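Putative acetylornithine deacetylase (Sulfolobus tokodaii, PDB 3VPB) probably joins glutamate, at the cost of ATP, to the C-terminal glutamate of the carrier protein LysW in arginine biosynthesis. Local coordinates at residues V3-D8 with L16-L21; D29-A34 with K42-Y47; D48-R53 with A65-A70. All blocks are in the same frame, centred on the assembly; numbering follows the deposited sequence.

In the fold
All three contacts lie in the preATP-grasp domain and reach one parallel sheet. Interactions 1 and 3 are buried and wholly apolar. Each sets a helix against a strand, and the two strands, 2-7 and 49-52, are neighbours in the sheet. The helices take different faces: V3 and L5 meet helix 12-23, while A50 and I52 meet helix 57-69. Interaction 2 is only partly buried and lies at the outermost strand of the chain's sheet, 27-32. It adds a tyrosine-carboxylate hydrogen bond to its apolar contacts. L44 of interaction 2 packs on L67 of interaction 3. Backbone pairing of 3-8 with 29-34 and with 48-53 ties the set together.

Interaction 1: residues V3-D8 with L16-L21; sequences VVLIVD and LIAKAL
The first beta-alpha-beta unit of the preATP-grasp domain brings V3 and L5 of strand 2-7 against I17, A18 and L21 of helix 12-23. The short strand and helix axes run almost antiparallel, at 169°, and approach to 10.3 Å. No hydrogen bond crosses between the segments. The contact is made by aliphatic side chains.

L5 carries most of it. Its CG is anti to the backbone N (chi1 176°), which sends the isobutyl group toward the helix. Its two methyls then part to different residues. L5 CD1 lies 4.0 Å from I17 CG2, the branch methyl of the isoleucine. L5 CD2 lies 4.0 Å from A18 CB. The same L5 CD2 is 4.1 Å from A18 N, so this methyl settles against the helix backbone as well. L5 and I17 meet at a slant, not end on.

One helical turn on from I17, L21 takes over. Its CD2 meets V3 CG1 at 4.2 Å, a looser touch. The L21 CG is anti to its own carbonyl carbon (chi1 -71°), and the leucine leans toward the start of the strand. The turn itself is closed by the backbone bond from L21 N to I17 O.

All five touching residues are buried. I17 also packs on I51 of the neighbouring strand 49-52, and A18 and L21 reach Y28 of strand 27-32. The side chain of I17 is about 4 Å from that of F257, which lines the pocket of the bound glutamate, and about 12 Å from the glutamate itself. Apolar packing of a crossover helix on the parallel sheet, as here, belongs to the Rossmann-like layout of the preATP-grasp domain.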
ATOM      1  N   VAL B   3     -10.255 -35.391  -9.676  1.00 20.13           N
ATOM      2  CA  VAL B   3      -9.940 -34.397  -8.671  1.00 17.83           C
ATOM      3  C   VAL B   3      -9.062 -33.339  -9.312  1.00 17.38           C
ATOM      4  O   VAL B   3      -8.228 -33.642 -10.150  1.00 16.72           O
ATOM      5  CB  VAL B   3      -9.151 -35.048  -7.489  1.00 17.90           C
ATOM      6  CG1 VAL B   3      -8.643 -33.985  -6.492  1.00 18.72           C
ATOM      7  CG2 VAL B   3     -10.023 -36.091  -6.783  1.00 17.42           C
ATOM      8  N   VAL B   4      -9.275 -32.083  -8.933  1.00 16.95           N
ATOM      9  CA  VAL B   4      -8.312 -31.044  -9.295  1.00 16.15           C
ATOM     10  C   VAL B   4      -7.673 -30.487  -8.045  1.00 16.45           C
ATOM     11  O   VAL B   4      -8.355 -30.196  -7.073  1.00 16.79           O
ATOM     12  CB  VAL B   4      -8.922 -29.930 -10.224  1.00 16.94           C
ATOM     13  CG1 VAL B   4     -10.033 -29.169  -9.551  1.00 15.93           C
ATOM     14  CG2 VAL B   4      -7.801 -28.957 -10.709  1.00 15.98           C
ATOM     15  N   LEU B   5      -6.350 -30.344  -8.073  1.00 16.06           N
ATOM     16  CA  LEU B   5      -5.605 -29.789  -6.960  1.00 15.23           C
ATOM     17  C   LEU B   5      -5.218 -28.372  -7.379  1.00 15.18           C
ATOM     18  O   LEU B   5      -4.543 -28.207  -8.365  1.00 15.42           O
ATOM     19  CB  LEU B   5      -4.356 -30.656  -6.684  1.00 15.85           C
ATOM     20  CG  LEU B   5      -3.324 -30.251  -5.605  1.00 15.82           C
ATOM     21  CD1 LEU B   5      -3.994 -30.182  -4.217  1.00 17.39           C
ATOM     22  CD2 LEU B   5      -2.148 -31.266  -5.569  1.00 15.00           C
ATOM     23  N   ILE B   6      -5.729 -27.376  -6.653  1.00 14.51           N
ATOM     24  CA  ILE B   6      -5.612 -25.983  -7.029  1.00 14.18           C
ATOM     25  C   ILE B   6      -4.486 -25.395  -6.185  1.00 14.00           C
ATOM     26  O   ILE B   6      -4.535 -25.442  -4.959  1.00 13.02           O
ATOM     27  CB  ILE B   6      -6.944 -25.224  -6.713  1.00 14.95           C
ATOM     28  CG1 ILE B   6      -8.106 -25.759  -7.560  1.00 17.57           C
ATOM     29  CG2 ILE B   6      -6.765 -23.695  -6.861  1.00 15.12           C
ATOM     30  CD1 ILE B   6      -7.925 -25.512  -9.090  1.00 14.85           C
ATOM     31  N   VAL B   7      -3.467 -24.831  -6.834  1.00 13.73           N
ATOM     32  CA  VAL B   7      -2.269 -24.414  -6.100  1.00 14.93           C
ATOM     33  C   VAL B   7      -1.787 -23.049  -6.615  1.00 15.24           C
ATOM     34  O   VAL B   7      -2.206 -22.614  -7.691  1.00 14.45           O
ATOM     35  CB  VAL B   7      -1.119 -25.454  -6.281  1.00 15.02           C
ATOM     36  CG1 VAL B   7      -1.596 -26.872  -5.862  1.00 14.15           C
ATOM     37  CG2 VAL B   7      -0.577 -25.464  -7.733  1.00 14.98           C
ATOM     38  N   ASP B   8      -0.956 -22.362  -5.834  1.00 16.97           N
ATOM     39  CA  ASP B   8      -0.181 -21.247  -6.389  1.00 18.67           C
ATOM     40  C   ASP B   8       1.307 -21.457  -6.141  1.00 20.23           C
ATOM     41  O   ASP B   8       2.122 -21.468  -7.076  1.00 22.01           O
ATOM     42  CB  ASP B   8      -0.697 -19.846  -5.954  1.00 17.99           C
ATOM     43  CG  ASP B   8      -0.826 -19.666  -4.439  1.00 19.14           C
ATOM     44  OD1 ASP B   8      -1.412 -18.619  -4.016  1.00 18.25           O
ATOM     45  OD2 ASP B   8      -0.351 -20.514  -3.658  1.00 18.75           O
ATOM     46  N   LEU B  16       2.866 -33.628  -0.961  1.00 18.06           N
ATOM     47  CA  LEU B  16       2.354 -34.792  -0.238  1.00 17.81           C
ATOM     48  C   LEU B  16       0.919 -35.129  -0.661  1.00 17.06           C
ATOM     49  O   LEU B  16       0.559 -36.309  -0.751  1.00 17.06           O
ATOM     50  CB  LEU B  16       2.444 -34.590   1.286  1.00 18.95           C
ATOM     51  CG  LEU B  16       3.841 -34.578   1.931  1.00 18.99           C
ATOM     52  CD1 LEU B  16       3.722 -34.234   3.405  1.00 23.95           C
ATOM     53  CD2 LEU B  16       4.593 -35.926   1.770  1.00 22.00           C
ATOM     54  N   ILE B  17       0.096 -34.111  -0.930  1.00 14.87           N
ATOM     55  CA  ILE B  17      -1.276 -34.378  -1.363  1.00 15.90           C
ATOM     56  C   ILE B  17      -1.268 -34.951  -2.785  1.00 15.51           C
ATOM     57  O   ILE B  17      -1.994 -35.889  -3.074  1.00 14.80           O
ATOM     58  CB  ILE B  17      -2.209 -33.128  -1.253  1.00 14.28           C
ATOM     59  CG1 ILE B  17      -2.381 -32.697   0.204  1.00 16.34           C
ATOM     60  CG2 ILE B  17      -3.606 -33.410  -1.881  1.00 15.04           C
ATOM     61  CD1 ILE B  17      -3.006 -31.292   0.352  1.00 15.15           C
ATOM     62  N   ALA B  18      -0.429 -34.405  -3.663  1.00 15.75           N
ATOM     63  CA  ALA B  18      -0.302 -34.936  -5.012  1.00 16.89           C
ATOM     64  C   ALA B  18       0.178 -36.398  -4.974  1.00 17.63           C
ATOM     65  O   ALA B  18      -0.322 -37.246  -5.737  1.00 18.44           O
ATOM     66  CB  ALA B  18       0.657 -34.089  -5.844  1.00 17.11           C
ATOM     67  N   LYS B  19       1.108 -36.695  -4.075  1.00 17.88           N
ATOM     68  CA  LYS B  19       1.698 -38.031  -4.016  1.00 20.23           C
ATOM     69  C   LYS B  19       0.653 -38.996  -3.516  1.00 19.72           C
ATOM     70  O   LYS B  19       0.548 -40.130  -4.004  1.00 21.36           O
ATOM     71  CB  LYS B  19       2.944 -38.044  -3.113  1.00 20.64           C
ATOM     72  CG  LYS B  19       3.653 -39.406  -3.004  1.00 24.99           C
ATOM     73  CD  LYS B  19       4.176 -39.889  -4.380  1.00 29.50           C
ATOM     74  CE  LYS B  19       5.063 -41.138  -4.259  1.00 34.40           C
ATOM     75  NZ  LYS B  19       4.261 -42.393  -4.020  1.00 36.26           N
ATOM     76  N   ALA B  20      -0.156 -38.545  -2.562  1.00 19.21           N
ATOM     77  CA  ALA B  20      -1.214 -39.397  -2.024  1.00 19.76           C
ATOM     78  C   ALA B  20      -2.341 -39.661  -3.029  1.00 19.90           C
ATOM     79  O   ALA B  20      -2.920 -40.763  -3.042  1.00 20.58           O
ATOM     80  CB  ALA B  20      -1.767 -38.818  -0.691  1.00 18.76           C
ATOM     81  N   LEU B  21      -2.660 -38.664  -3.866  1.00 20.04           N
ATOM     82  CA  LEU B  21      -3.599 -38.863  -4.970  1.00 21.03           C
ATOM     83  C   LEU B  21      -3.057 -39.967  -5.895  1.00 22.20           C
ATOM     84  O   LEU B  21      -3.753 -40.963  -6.165  1.00 22.14           O
ATOM     85  CB  LEU B  21      -3.889 -37.553  -5.731  1.00 19.65           C
ATOM     86  CG  LEU B  21      -4.741 -36.530  -4.941  1.00 20.34           C
ATOM     87  CD1 LEU B  21      -4.619 -35.112  -5.516  1.00 20.03           C
ATOM     88  CD2 LEU B  21      -6.192 -36.946  -4.851  1.00 18.54           C
TER

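Interaction 2: residues D29-A34 with K42-Y47; sequences DIINVA and KALGRY
Strand residues D29 and I31 face L44 in the 3-10 turn 43-46 and Y47 just after it, with the CA atoms of D29 and Y47 9.0 Å apart and no backbone bond between the segments.

The polar part is one hydrogen bond. Y47 OH donates to D29 OD1 at 2.7 Å. It uses the anti lone pair of that oxygen, away from OD2. OD1 lies at the edge of the tyrosine ring, in its plane. The carboxylate is turned nearly square to the ring, with the two planes 87° apart. OD1 has a second partner outside the two segments, R2, in a salt bridge.

The apolar part is I31. Its CD1 lies 3.9 Å from L44 CD2 and 4.2 Å from Y47 CE2. I31 and L44 meet at a slant.

R46 covers one face of the tyrosine ring. Its CG sits 3.8 Å above the plane, over the centre. The chain runs on extended across the ring, with the guanidinium turned at its end, and R46 NH2 donates to A43 O at 3.1 Å from above the carbonyl plane. R46 NH1 makes a weak bond to Y47 OH. A phenylalanine in place of Y47 would probably leave D29 OD1 without this donor and the arginine without its weak acceptor.

At the far end of the first segment, N32 OD1 accepts from A34 N in an Asx turn. Strand 27-32 pairs with strand 2-7, where V4 touches I31. L44 reaches L38 of strand 38-39 and L67 of helix 57-69, and beyond the strand V33 packs on L108 of a neighbouring subunit.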
ATOM      1  N   ASP B  29      -5.740 -33.630 -11.849  1.00 17.22           N
ATOM      2  CA  ASP B  29      -4.908 -32.609 -12.535  1.00 17.74           C
ATOM      3  C   ASP B  29      -4.512 -31.583 -11.498  1.00 17.09           C
ATOM      4  O   ASP B  29      -5.157 -31.456 -10.460  1.00 17.27           O
ATOM      5  CB  ASP B  29      -5.712 -31.876 -13.618  1.00 17.74           C
ATOM      6  CG  ASP B  29      -6.134 -32.777 -14.776  1.00 22.63           C
ATOM      7  OD1 ASP B  29      -7.206 -32.517 -15.350  1.00 24.98           O
ATOM      8  OD2 ASP B  29      -5.395 -33.712 -15.120  1.00 24.50           O
ATOM      9  N   ILE B  30      -3.472 -30.814 -11.793  1.00 17.70           N
ATOM     10  CA  ILE B  30      -3.114 -29.685 -10.959  1.00 17.56           C
ATOM     11  C   ILE B  30      -3.411 -28.465 -11.823  1.00 18.81           C
ATOM     12  O   ILE B  30      -3.019 -28.419 -12.994  1.00 19.53           O
ATOM     13  CB  ILE B  30      -1.607 -29.688 -10.596  1.00 17.93           C
ATOM     14  CG1 ILE B  30      -1.263 -30.837  -9.640  1.00 17.73           C
ATOM     15  CG2 ILE B  30      -1.183 -28.310 -10.007  1.00 16.75           C
ATOM     16  CD1 ILE B  30       0.204 -31.230  -9.555  1.00 21.10           C
ATOM     17  N   ILE B  31      -4.111 -27.483 -11.268  1.00 18.42           N
ATOM     18  CA  ILE B  31      -4.169 -26.175 -11.930  1.00 17.51           C
ATOM     19  C   ILE B  31      -3.483 -25.158 -11.029  1.00 15.92           C
ATOM     20  O   ILE B  31      -3.834 -25.020  -9.850  1.00 14.92           O
ATOM     21  CB  ILE B  31      -5.620 -25.686 -12.210  1.00 17.68           C
ATOM     22  CG1 ILE B  31      -6.305 -26.606 -13.213  1.00 18.63           C
ATOM     23  CG2 ILE B  31      -5.592 -24.254 -12.774  1.00 19.14           C
ATOM     24  CD1 ILE B  31      -7.782 -26.320 -13.407  1.00 21.82           C
ATOM     25  N   ASN B  32      -2.481 -24.478 -11.576  1.00 16.00           N
ATOM     26  CA  ASN B  32      -1.833 -23.407 -10.838  1.00 15.76           C
ATOM     27  C   ASN B  32      -2.561 -22.074 -11.135  1.00 15.68           C
ATOM     28  O   ASN B  32      -2.462 -21.522 -12.244  1.00 15.79           O
ATOM     29  CB  ASN B  32      -0.341 -23.303 -11.201  1.00 16.64           C
ATOM     30  CG  ASN B  32       0.389 -22.363 -10.280  1.00 16.55           C
ATOM     31  OD1 ASN B  32      -0.050 -21.229 -10.077  1.00 18.87           O
ATOM     32  ND2 ASN B  32       1.469 -22.832  -9.680  1.00 17.72           N
ATOM     33  N   VAL B  33      -3.292 -21.565 -10.145  1.00 15.58           N
ATOM     34  CA  VAL B  33      -4.120 -20.365 -10.347  1.00 15.25           C
ATOM     35  C   VAL B  33      -3.325 -19.064 -10.252  1.00 16.86           C
ATOM     36  O   VAL B  33      -3.892 -17.993 -10.441  1.00 17.46           O
ATOM     37  CB  VAL B  33      -5.362 -20.335  -9.450  1.00 15.52           C
ATOM     38  CG1 VAL B  33      -6.257 -21.564  -9.791  1.00 14.10           C
ATOM     39  CG2 VAL B  33      -4.965 -20.383  -7.983  1.00 15.11           C
ATOM     40  N   ALA B  34      -2.023 -19.158  -9.982  1.00 18.03           N
ATOM     41  CA  ALA B  34      -1.137 -18.013 -10.215  1.00 19.50           C
ATOM     42  C   ALA B  34      -0.681 -17.950 -11.680  1.00 19.93           C
ATOM     43  O   ALA B  34       0.071 -17.032 -12.073  1.00 20.38           O
ATOM     44  CB  ALA B  34       0.069 -18.060  -9.292  1.00 20.41           C
ATOM     45  N   LYS B  42     -19.248 -23.907 -17.630  1.00 29.34           N
ATOM     46  CA  LYS B  42     -19.442 -25.292 -17.239  1.00 30.27           C
ATOM     47  C   LYS B  42     -18.204 -26.185 -17.465  1.00 29.95           C
ATOM     48  O   LYS B  42     -18.207 -27.337 -17.066  1.00 30.93           O
ATOM     49  CB  LYS B  42     -20.734 -25.840 -17.876  1.00 30.61           C
ATOM     50  CG  LYS B  42     -21.982 -25.044 -17.419  1.00 32.00           C
ATOM     51  CD  LYS B  42     -23.310 -25.539 -18.020  1.00 35.47           C
ATOM     52  CE  LYS B  42     -23.608 -24.876 -19.377  1.00 35.68           C
ATOM     53  NZ  LYS B  42     -22.823 -25.503 -20.486  1.00 35.15           N
ATOM     54  N   ALA B  43     -17.132 -25.625 -18.036  1.00 29.91           N
ATOM     55  CA  ALA B  43     -15.912 -26.399 -18.385  1.00 30.22           C
ATOM     56  C   ALA B  43     -15.261 -27.138 -17.203  1.00 29.53           C
ATOM     57  O   ALA B  43     -14.847 -28.294 -17.341  1.00 29.97           O
ATOM     58  CB  ALA B  43     -14.869 -25.501 -19.082  1.00 29.57           C
ATOM     59  N   LEU B  44     -15.179 -26.477 -16.048  1.00 28.13           N
ATOM     60  CA  LEU B  44     -14.495 -27.065 -14.895  1.00 27.21           C
ATOM     61  C   LEU B  44     -15.332 -28.130 -14.195  1.00 26.72           C
ATOM     62  O   LEU B  44     -14.825 -28.829 -13.319  1.00 25.28           O
ATOM     63  CB  LEU B  44     -14.014 -25.991 -13.907  1.00 27.46           C
ATOM     64  CG  LEU B  44     -12.845 -25.099 -14.344  1.00 27.36           C
ATOM     65  CD1 LEU B  44     -12.808 -23.849 -13.469  1.00 29.36           C
ATOM     66  CD2 LEU B  44     -11.505 -25.832 -14.278  1.00 29.10           C
ATOM     67  N   GLY B  45     -16.597 -28.252 -14.610  1.00 26.04           N
ATOM     68  CA  GLY B  45     -17.490 -29.304 -14.126  1.00 26.20           C
ATOM     69  C   GLY B  45     -17.020 -30.706 -14.504  1.00 26.32           C
ATOM     70  O   GLY B  45     -17.638 -31.700 -14.120  1.00 26.79           O
ATOM     71  N   ARG B  46     -15.939 -30.789 -15.265  1.00 26.12           N
ATOM     72  CA  ARG B  46     -15.292 -32.065 -15.534  1.00 26.11           C
ATOM     73  C   ARG B  46     -14.680 -32.659 -14.254  1.00 25.31           C
ATOM     74  O   ARG B  46     -14.457 -33.872 -14.186  1.00 25.56           O
ATOM     75  CB  ARG B  46     -14.248 -31.917 -16.648  1.00 26.96           C
ATOM     76  CG  ARG B  46     -12.935 -31.236 -16.257  1.00 28.74           C
ATOM     77  CD  ARG B  46     -12.125 -30.944 -17.513  1.00 33.02           C
ATOM     78  NE  ARG B  46     -10.881 -30.216 -17.272  1.00 36.00           N
ATOM     79  CZ  ARG B  46     -10.757 -28.889 -17.347  1.00 38.19           C
ATOM     80  NH1 ARG B  46      -9.576 -28.322 -17.132  1.00 40.19           N
ATOM     81  NH2 ARG B  46     -11.810 -28.124 -17.624  1.00 39.17           N
ATOM     82  N   TYR B  47     -14.433 -31.810 -13.244  1.00 23.73           N
ATOM     83  CA  TYR B  47     -13.923 -32.288 -11.946  1.00 22.83           C
ATOM     84  C   TYR B  47     -15.047 -32.503 -10.962  1.00 22.19           C
ATOM     85  O   TYR B  47     -16.002 -31.726 -10.889  1.00 22.64           O
ATOM     86  CB  TYR B  47     -12.887 -31.332 -11.355  1.00 23.04           C
ATOM     87  CG  TYR B  47     -11.745 -31.049 -12.296  1.00 22.36           C
ATOM     88  CD1 TYR B  47     -10.821 -32.043 -12.609  1.00 21.95           C
ATOM     89  CD2 TYR B  47     -11.593 -29.786 -12.877  1.00 21.43           C
ATOM     90  CE1 TYR B  47      -9.769 -31.791 -13.480  1.00 23.13           C
ATOM     91  CE2 TYR B  47     -10.530 -29.521 -13.752  1.00 21.27           C
ATOM     92  CZ  TYR B  47      -9.640 -30.542 -14.054  1.00 20.50           C
ATOM     93  OH  TYR B  47      -8.584 -30.287 -14.901  1.00 24.35           O
TER

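Interaction 3: residues D48-R53 with A65-A70; sequences DVAIIR and AVLEAA
Apolar contact is all that joins A50 and I52 of strand 49-52 to L67 of helix 57-69. A single methyl does the work on the helix side. L67 CD1 lies 3.7 Å from A50 CB and 3.8 Å from I52 CD1. The two strand residues are two positions apart and point to the same face of the sheet, so the methyl meets both. The first torsion of L67 puts CG anti to its carbonyl carbon (chi1 -74°), and the leucine extends toward the strand. I52 and L67 run past each other in opposite directions, side by side. A50 has only a methyl, and the CA atoms of A50 and L67 come within 7.5 Å.

L67 has a further apolar neighbour on strand 2-7. There I6 CG1 is 3.6 Å from L67 CD1.

This strand and helix belong to the beta-alpha-beta unit formed with strand 73-75. Its two strands belong to the four-stranded parallel sheet of the preATP-grasp domain. Its helix lies on the face of the sheet away from helix 12-23, and so the sheet is covered on both faces.

Hydrogen bonds stay within the helical segment 65-70 or go outside the pair. A69 N bonds to A65 O at 3.1 Å, and A70 N makes a weak bond to L67 O. A65 O also accepts from S92 OG of a neighbouring subunit, and V66 packs on I106 of the same neighbouring subunit.

Charged groups act at the far end of the strand segment. R53 NE forms a salt bridge to E14 of helix 12-23, and R53 NH2 bonds to the backbone of P255.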
ATOM      1  N   ASP B  48     -14.933 -33.592 -10.218  1.00 21.91           N
ATOM      2  CA  ASP B  48     -15.885 -33.921  -9.174  1.00 21.80           C
ATOM      3  C   ASP B  48     -15.553 -33.196  -7.874  1.00 20.00           C
ATOM      4  O   ASP B  48     -16.458 -32.697  -7.167  1.00 19.23           O
ATOM      5  CB  ASP B  48     -15.897 -35.429  -9.022  1.00 22.79           C
ATOM      6  CG  ASP B  48     -16.257 -36.121 -10.347  1.00 25.89           C
ATOM      7  OD1 ASP B  48     -17.383 -35.898 -10.834  1.00 30.64           O
ATOM      8  OD2 ASP B  48     -15.402 -36.805 -10.936  1.00 27.57           O
ATOM      9  N   VAL B  49     -14.251 -33.091  -7.577  1.00 18.50           N
ATOM     10  CA  VAL B  49     -13.815 -32.508  -6.313  1.00 16.42           C
ATOM     11  C   VAL B  49     -12.592 -31.641  -6.591  1.00 15.49           C
ATOM     12  O   VAL B  49     -11.752 -32.015  -7.389  1.00 14.90           O
ATOM     13  CB  VAL B  49     -13.407 -33.596  -5.278  1.00 17.25           C
ATOM     14  CG1 VAL B  49     -12.808 -32.955  -4.023  1.00 16.50           C
ATOM     15  CG2 VAL B  49     -14.603 -34.465  -4.899  1.00 17.78           C
ATOM     16  N   ALA B  50     -12.525 -30.501  -5.912  1.00 14.60           N
ATOM     17  CA  ALA B  50     -11.340 -29.608  -5.973  1.00 14.69           C
ATOM     18  C   ALA B  50     -10.728 -29.478  -4.579  1.00 15.28           C
ATOM     19  O   ALA B  50     -11.443 -29.248  -3.607  1.00 16.41           O
ATOM     20  CB  ALA B  50     -11.748 -28.239  -6.508  1.00 14.76           C
ATOM     21  N   ILE B  51      -9.406 -29.644  -4.475  1.00 15.02           N
ATOM     22  CA  ILE B  51      -8.735 -29.520  -3.166  1.00 14.56           C
ATOM     23  C   ILE B  51      -8.070 -28.162  -3.249  1.00 14.37           C
ATOM     24  O   ILE B  51      -7.258 -27.940  -4.132  1.00 14.25           O
ATOM     25  CB  ILE B  51      -7.693 -30.618  -2.961  1.00 14.90           C
ATOM     26  CG1 ILE B  51      -8.350 -32.001  -3.032  1.00 16.36           C
ATOM     27  CG2 ILE B  51      -6.901 -30.424  -1.615  1.00 16.22           C
ATOM     28  CD1 ILE B  51      -7.316 -33.147  -2.865  1.00 18.30           C
ATOM     29  N   ILE B  52      -8.496 -27.242  -2.388  1.00 14.36           N
ATOM     30  CA  ILE B  52      -8.146 -25.832  -2.574  1.00 14.04           C
ATOM     31  C   ILE B  52      -6.928 -25.562  -1.707  1.00 13.78           C
ATOM     32  O   ILE B  52      -7.036 -25.479  -0.493  1.00 13.60           O
ATOM     33  CB  ILE B  52      -9.332 -24.881  -2.148  1.00 13.92           C
ATOM     34  CG1 ILE B  52     -10.629 -25.157  -2.963  1.00 14.12           C
ATOM     35  CG2 ILE B  52      -8.878 -23.410  -2.265  1.00 13.02           C
ATOM     36  CD1 ILE B  52     -10.468 -25.016  -4.522  1.00 15.11           C
ATOM     37  N   ARG B  53      -5.787 -25.344  -2.358  1.00 13.87           N
ATOM     38  CA  ARG B  53      -4.493 -25.245  -1.676  1.00 13.36           C
ATOM     39  C   ARG B  53      -3.650 -23.951  -1.883  1.00 14.20           C
ATOM     40  O   ARG B  53      -2.504 -23.920  -1.443  1.00 14.20           O
ATOM     41  CB  ARG B  53      -3.650 -26.495  -2.009  1.00 13.73           C
ATOM     42  CG  ARG B  53      -4.233 -27.808  -1.428  1.00 15.38           C
ATOM     43  CD  ARG B  53      -4.390 -27.735   0.084  1.00 15.34           C
ATOM     44  NE  ARG B  53      -3.092 -27.492   0.728  1.00 17.73           N
ATOM     45  CZ  ARG B  53      -2.910 -27.502   2.045  1.00 17.52           C
ATOM     46  NH1 ARG B  53      -1.701 -27.290   2.556  1.00 16.54           N
ATOM     47  NH2 ARG B  53      -3.941 -27.750   2.842  1.00 18.05           N
ATOM     48  N   ALA B  65     -14.749 -20.298  -5.321  1.00 13.97           N
ATOM     49  CA  ALA B  65     -16.007 -19.730  -5.817  1.00 13.96           C
ATOM     50  C   ALA B  65     -16.245 -20.047  -7.295  1.00 14.65           C
ATOM     51  O   ALA B  65     -17.366 -20.412  -7.687  1.00 14.70           O
ATOM     52  CB  ALA B  65     -16.006 -18.233  -5.608  1.00 14.66           C
ATOM     53  N   VAL B  66     -15.211 -19.890  -8.127  1.00 13.66           N
ATOM     54  CA  VAL B  66     -15.352 -20.183  -9.558  1.00 14.99           C
ATOM     55  C   VAL B  66     -15.628 -21.665  -9.814  1.00 13.97           C
ATOM     56  O   VAL B  66     -16.500 -21.993 -10.603  1.00 14.79           O
ATOM     57  CB  VAL B  66     -14.156 -19.721 -10.382  1.00 14.69           C
ATOM     58  CG1 VAL B  66     -14.375 -20.052 -11.919  1.00 14.78           C
ATOM     59  CG2 VAL B  66     -13.933 -18.191 -10.200  1.00 18.04           C
ATOM     60  N   LEU B  67     -14.943 -22.553  -9.090  1.00 14.04           N
ATOM     61  CA  LEU B  67     -15.163 -24.011  -9.218  1.00 14.24           C
ATOM     62  C   LEU B  67     -16.565 -24.426  -8.747  1.00 14.16           C
ATOM     63  O   LEU B  67     -17.239 -25.247  -9.397  1.00 14.50           O
ATOM     64  CB  LEU B  67     -14.069 -24.786  -8.452  1.00 13.81           C
ATOM     65  CG  LEU B  67     -12.712 -24.739  -9.189  1.00 13.57           C
ATOM     66  CD1 LEU B  67     -11.592 -24.938  -8.176  1.00 18.95           C
ATOM     67  CD2 LEU B  67     -12.634 -25.838 -10.287  1.00 17.20           C
ATOM     68  N   GLU B  68     -17.017 -23.851  -7.648  1.00 14.59           N
ATOM     69  CA  GLU B  68     -18.394 -24.076  -7.163  1.00 16.46           C
ATOM     70  C   GLU B  68     -19.460 -23.667  -8.174  1.00 17.48           C
ATOM     71  O   GLU B  68     -20.507 -24.303  -8.278  1.00 17.65           O
ATOM     72  CB  GLU B  68     -18.633 -23.295  -5.879  1.00 16.90           C
ATOM     73  CG  GLU B  68     -17.809 -23.823  -4.740  1.00 19.09           C
ATOM     74  CD  GLU B  68     -17.939 -22.969  -3.466  1.00 22.28           C
ATOM     75  OE1 GLU B  68     -17.671 -23.530  -2.395  1.00 24.35           O
ATOM     76  OE2 GLU B  68     -18.343 -21.775  -3.534  1.00 23.44           O
ATOM     77  N   ALA B  69     -19.200 -22.589  -8.894  1.00 18.00           N
ATOM     78  CA  ALA B  69     -20.134 -22.091  -9.891  1.00 18.70           C
ATOM     79  C   ALA B  69     -20.262 -23.103 -11.040  1.00 19.88           C
ATOM     80  O   ALA B  69     -21.306 -23.174 -11.689  1.00 20.47           O
ATOM     81  CB  ALA B  69     -19.668 -20.741 -10.407  1.00 19.64           C
ATOM     82  N   ALA B  70     -19.218 -23.898 -11.259  1.00 19.56           N
ATOM     83  CA  ALA B  70     -19.261 -24.976 -12.259  1.00 19.95           C
ATOM     84  C   ALA B  70     -19.847 -26.283 -11.706  1.00 20.29           C
ATOM     85  O   ALA B  70     -19.889 -27.292 -12.421  1.00 21.37           O
ATOM     86  CB  ALA B  70     -17.884 -25.222 -12.855  1.00 19.69           C
TER